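Leucyl-trna synthetase (Plasmodium falciparum, PDB 5FOC) probably attaches leucine to its cognate tRNA at the expense of ATP, with the editing domain crystallised here probably deacylating mischarged tRNA. Local coordinates at residues N231-K234 against I235-L238; T307-Y310 against Y311-E315. The protein carries 2 engineered substitutions. One frame throughout, in Å; residues are numbered along the deposited sequence.

Interaction 1. Residues N231-K234 against I235-L238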
loop_
_atom_site.group_PDB
_atom_site.type_symbol
_atom_site.label_atom_id
_atom_site.label_comp_id
_atom_site.label_asym_id
_atom_site.label_seq_id
_atom_site.Cartn_x
_atom_site.Cartn_y
_atom_site.Cartn_z
ATOM N N ASN A 231 -10.365 -0.941 5.814
ATOM C CA ASN A 231 -11.492 -1.260 6.694
ATOM C C ASN A 231 -11.064 -1.732 8.087
ATOM O O ASN A 231 -11.903 -2.145 8.897
ATOM C CB ASN A 231 -12.426 -2.276 6.027
ATOM C CG ASN A 231 -13.164 -1.681 4.845
ATOM O OD1 ASN A 231 -13.600 -0.513 4.881
ATOM N ND2 ASN A 231 -13.348 -2.463 3.813
ATOM N N ILE A 232 -9.760 -1.654 8.363
ATOM C CA ILE A 232 -9.208 -2.026 9.635
ATOM C C ILE A 232 -8.696 -0.832 10.433
ATOM O O ILE A 232 -8.638 -0.894 11.659
ATOM C CB ILE A 232 -8.041 -3.065 9.435
ATOM C CG1 ILE A 232 -8.485 -4.151 8.482
ATOM C CG2 ILE A 232 -7.603 -3.645 10.773
ATOM C CD1 ILE A 232 -7.338 -4.950 7.897
ATOM N N SER A 233 -8.288 0.237 9.760
ATOM C CA SER A 233 -7.590 1.338 10.407
ATOM C C SER A 233 -8.539 2.159 11.306
ATOM O O SER A 233 -9.713 2.367 10.942
ATOM C CB SER A 233 -6.945 2.237 9.358
ATOM O OG SER A 233 -7.884 2.801 8.442
ATOM N N LYS A 234 -8.023 2.551 12.457
ATOM C CA LYS A 234 -8.733 3.377 13.412
ATOM C C LYS A 234 -9.175 4.682 12.743
ATOM O O LYS A 234 -10.367 5.139 12.917
ATOM C CB LYS A 234 -7.841 3.720 14.608
ATOM C CG LYS A 234 -8.631 4.458 15.697
ATOM C CD LYS A 234 -7.864 4.729 16.951
ATOM C CE LYS A 234 -7.004 5.942 16.809
ATOM N NZ LYS A 234 -6.624 6.452 18.143
ATOM N N ILE A 235 -8.224 5.343 12.082
ATOM C CA ILE A 235 -8.483 6.584 11.297
ATOM C C ILE A 235 -8.561 6.298 9.816
ATOM O O ILE A 235 -8.010 5.268 9.313
ATOM C CB ILE A 235 -7.441 7.692 11.578
ATOM C CG1 ILE A 235 -6.022 7.315 11.117
ATOM C CG2 ILE A 235 -7.456 8.047 13.040
ATOM C CD1 ILE A 235 -4.951 8.323 11.437
ATOM N N LYS A 236 -9.202 7.176 9.075
ATOM C CA LYS A 236 -9.464 6.962 7.646
ATOM C C LYS A 236 -8.821 8.026 6.712
ATOM O O LYS A 236 -9.148 8.086 5.526
ATOM C CB LYS A 236 -10.993 6.841 7.384
ATOM C CG LYS A 236 -11.746 5.835 8.243
ATOM C CD LYS A 236 -11.205 4.374 8.102
ATOM C CE LYS A 236 -12.004 3.401 8.992
ATOM N NZ LYS A 236 -11.483 2.029 8.914
ATOM N N ASN A 237 -7.905 8.829 7.234
ATOM C CA ASN A 237 -7.193 9.812 6.428
ATOM C C ASN A 237 -5.723 9.478 6.247
ATOM O O ASN A 237 -4.826 10.223 6.626
ATOM C CB ASN A 237 -7.377 11.242 7.000
ATOM C CG ASN A 237 -6.775 11.419 8.364
ATOM O OD1 ASN A 237 -6.890 10.532 9.196
ATOM N ND2 ASN A 237 -6.201 12.602 8.650
ATOM N N LEU A 238 -5.497 8.323 5.621
ATOM C CA LEU A 238 -4.154 7.800 5.522
ATOM C C LEU A 238 -3.487 8.312 4.267
ATOM O O LEU A 238 -3.602 7.720 3.168
ATOM C CB LEU A 238 -4.244 6.272 5.494
ATOM C CG LEU A 238 -5.153 5.618 6.503
ATOM C CD1 LEU A 238 -5.084 4.062 6.375
ATOM C CD2 LEU A 238 -4.781 6.014 7.895
HETATM O O HOH W 1 -13.673 1.642 6.739
#

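Interaction 2. Residues T307-Y310 against Y311-E315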
loop_
_atom_site.group_PDB
_atom_site.type_symbol
_atom_site.label_atom_id
_atom_site.label_comp_id
_atom_site.label_asym_id
_atom_site.label_seq_id
_atom_site.Cartn_x
_atom_site.Cartn_y
_atom_site.Cartn_z
ATOM N N THR A 307 6.802 0.928 20.618
ATOM C CA THR A 307 8.108 0.345 20.516
ATOM C C THR A 307 8.919 0.822 19.296
ATOM O O THR A 307 10.163 0.759 19.314
ATOM C CB THR A 307 8.061 -1.228 20.607
ATOM O OG1 THR A 307 7.319 -1.773 19.528
ATOM C CG2 THR A 307 7.414 -1.682 21.900
ATOM N N GLY A 308 8.252 1.290 18.249
ATOM C CA GLY A 308 8.944 1.836 17.106
ATOM C C GLY A 308 9.799 3.024 17.483
ATOM O O GLY A 308 10.956 3.102 17.108
ATOM N N LYS A 309 9.195 3.971 18.213
ATOM C CA LYS A 309 9.902 5.126 18.751
ATOM C C LYS A 309 10.975 4.680 19.759
ATOM O O LYS A 309 12.089 5.186 19.748
ATOM C CB LYS A 309 8.908 6.079 19.435
ATOM C CG LYS A 309 9.528 7.359 19.980
ATOM C CD LYS A 309 8.494 8.293 20.599
ATOM C CE LYS A 309 9.249 9.384 21.318
ATOM N NZ LYS A 309 8.433 10.392 22.016
ATOM N N TYR A 310 10.615 3.771 20.654
ATOM C CA TYR A 310 11.562 3.297 21.686
ATOM C C TYR A 310 12.887 2.801 21.059
ATOM O O TYR A 310 13.941 3.195 21.513
ATOM C CB TYR A 310 10.942 2.193 22.552
ATOM C CG TYR A 310 11.864 1.704 23.633
ATOM C CD1 TYR A 310 11.903 2.316 24.883
ATOM C CD2 TYR A 310 12.715 0.611 23.406
ATOM C CE1 TYR A 310 12.774 1.874 25.878
ATOM C CE2 TYR A 310 13.568 0.156 24.391
ATOM C CZ TYR A 310 13.597 0.795 25.620
ATOM O OH TYR A 310 14.450 0.316 26.588
ATOM N N TYR A 311 12.815 1.965 20.021
ATOM C CA TYR A 311 14.048 1.459 19.347
ATOM C C TYR A 311 14.729 2.478 18.426
ATOM O O TYR A 311 15.954 2.455 18.288
ATOM C CB TYR A 311 13.813 0.110 18.660
ATOM C CG TYR A 311 13.673 -0.956 19.714
ATOM C CD1 TYR A 311 14.813 -1.490 20.369
ATOM C CD2 TYR A 311 12.423 -1.376 20.153
ATOM C CE1 TYR A 311 14.688 -2.446 21.388
ATOM C CE2 TYR A 311 12.294 -2.363 21.153
ATOM C CZ TYR A 311 13.424 -2.879 21.785
ATOM O OH TYR A 311 13.290 -3.842 22.788
ATOM N N TYR A 312 13.942 3.374 17.812
ATOM C CA TYR A 312 14.500 4.521 17.105
ATOM C C TYR A 312 15.461 5.291 18.019
ATOM O O TYR A 312 16.609 5.550 17.661
ATOM C CB TYR A 312 13.372 5.429 16.650
ATOM C CG TYR A 312 13.783 6.642 15.879
ATOM C CD1 TYR A 312 14.130 6.552 14.525
ATOM C CD2 TYR A 312 13.804 7.903 16.495
ATOM C CE1 TYR A 312 14.495 7.672 13.798
ATOM C CE2 TYR A 312 14.173 9.039 15.776
ATOM C CZ TYR A 312 14.507 8.917 14.428
ATOM O OH TYR A 312 14.857 10.012 13.717
ATOM N N GLU A 313 14.987 5.609 19.216
ATOM C CA GLU A 313 15.754 6.410 20.183
ATOM C C GLU A 313 16.905 5.658 20.827
ATOM O O GLU A 313 18.010 6.193 20.918
ATOM C CB GLU A 313 14.840 6.932 21.282
ATOM C CG GLU A 313 13.817 7.949 20.788
ATOM C CD GLU A 313 12.857 8.359 21.879
ATOM O OE1 GLU A 313 12.732 7.579 22.862
ATOM O OE2 GLU A 313 12.225 9.452 21.765
ATOM N N LYS A 314 16.633 4.435 21.285
ATOM C CA LYS A 314 17.631 3.634 21.989
ATOM C C LYS A 314 18.774 3.255 21.060
ATOM O O LYS A 314 19.920 3.302 21.493
ATOM C CB LYS A 314 17.007 2.375 22.586
ATOM C CG LYS A 314 17.937 1.530 23.436
ATOM C CD LYS A 314 17.235 0.248 23.823
ATOM C CE LYS A 314 18.115 -0.661 24.650
ATOM N NZ LYS A 314 17.279 -1.746 25.230
ATOM N N GLU A 315 18.484 2.901 19.799
ATOM C CA GLU A 315 19.566 2.511 18.848
ATOM C C GLU A 315 20.172 3.691 18.073
ATOM O O GLU A 315 21.049 3.498 17.208
ATOM C CB GLU A 315 19.127 1.421 17.869
ATOM C CG GLU A 315 18.432 0.201 18.456
ATOM C CD GLU A 315 19.242 -0.579 19.467
ATOM O OE1 GLU A 315 20.487 -0.593 19.382
ATOM O OE2 GLU A 315 18.606 -1.211 20.348
#

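Interaction 1. Residues N231-K234 against I235-L238
The flat groups that K236 and S233 reach are two backbone carbonyls of a winding loop. K236 NZ meets the S233 carbonyl in its plane, on a lone pair of S233 O, at 2.7 Å. S233 OG reaches the carbonyl of I235 less squarely, tilted 24° from its plane, and gives its proton to I235 O at 2.6 Å. The third flat group, the N231 amide, is gripped at both ends: OD1 takes a hydrogen bond from a water and ND2 bonds D368.

That water ties the two segments together, because it also accepts from K236 NZ at 3.1 Å. With T230 O as a further acceptor, the ammonium is bound by two carbonyls and a water, which would spread its charge over neutral dipoles. Lysine suits the place because its chain is long enough to fold back over the loop: it bends once, at chi2 (-59°), then runs straight, and CE passes 3.2 Å from S233 O.

Serine suits the inside of the turn by being small and polar. Its hydroxyl sits between the backbone N and carbonyl carbon (chi1 60°), the rotamer that points it at the carbonyl two residues on. L238 closes over the same side chain, its CD1 touching both S233 OG, at 3.7 Å, and S233 CB, at 4.0 Å. K234 turns outward to a salt bridge with E295.

Just upstream, T230 OG1 accepts from I232 N in an ST turn and also from S233 N. The whole forms the long connection of a beta hairpin, joining antiparallel strands 227-229 and 238-242 in the main sheet of the editing domain.

Interaction 2. Residues T307-Y310 against Y311-E315
Y310 and Y311 form a T-shaped pair between neighbours on a short alpha helix, residues 307-314. The ring of Y310 points its edge at the face of Y311: CD2 of Y310 stands 3.7 Å above the ring plane of Y311, over its centre, and the planes meet at 78°. Adjacent tyrosines can do this because their first torsions differ: CG of Y310 is anti to its backbone N (-179°), whereas CG of Y311 lies beside its own backbone N, anti to the carbonyl carbon (-72°). The extended chain of K314, one turn on from Y310, lies against the first ring, with its CD 3.7 Å from Y310 CE2. Lysine thus offers methylenes to an aromatic while its NZ ends near the hydroxyl, 3.8 Å from Y310 OH.

Behind the rings runs the helical backbone, where Y311, Y312, E313 and K314 each donate N-H to the carbonyl four residues earlier. At the edge of the Y311 ring, near its plane, T307 O lies 3.2 Å from Y311 CD2. K309 and E313, also four apart, make a long salt bridge on the exposed side, K309 NZ to E313 OE2 3.9 Å.

Further out, neighbouring helices pack round this turn and probably help to fix its orientation. Y311 packs on L332 and K335 of helix 325-339, and T307 OG1 bonds Q336 of the same helix. Y312 turns to helix 263-274, where its ring meets that of Y266. Lacking a side chain, G308 suits the buried approach to that helix: its carbonyl O takes both Y312 N, at 3.1 Å, and the hydroxyl OG1 of T263.

In the fold
Both interactions are local and partly buried. In interaction 1, S233 and L238 are buried while N231, K234 and K236 are exposed; in interaction 2, T307, G308 and Y311 are buried while K309, E313 and K314 are exposed. The centre of interaction 1, between two strands of the main sheet, is about 13 Å from the centre of the chain, that of interaction 2 about 24 Å, on a helix against helices 263-274 and 325-339. They share no secondary-structure element. In the loop, S233 and K236 take up two carbonyls, and a water joins the N231 amide to the K236 ammonium. In the helix the backbone bonds itself, and side chains stack, pack and pair charges.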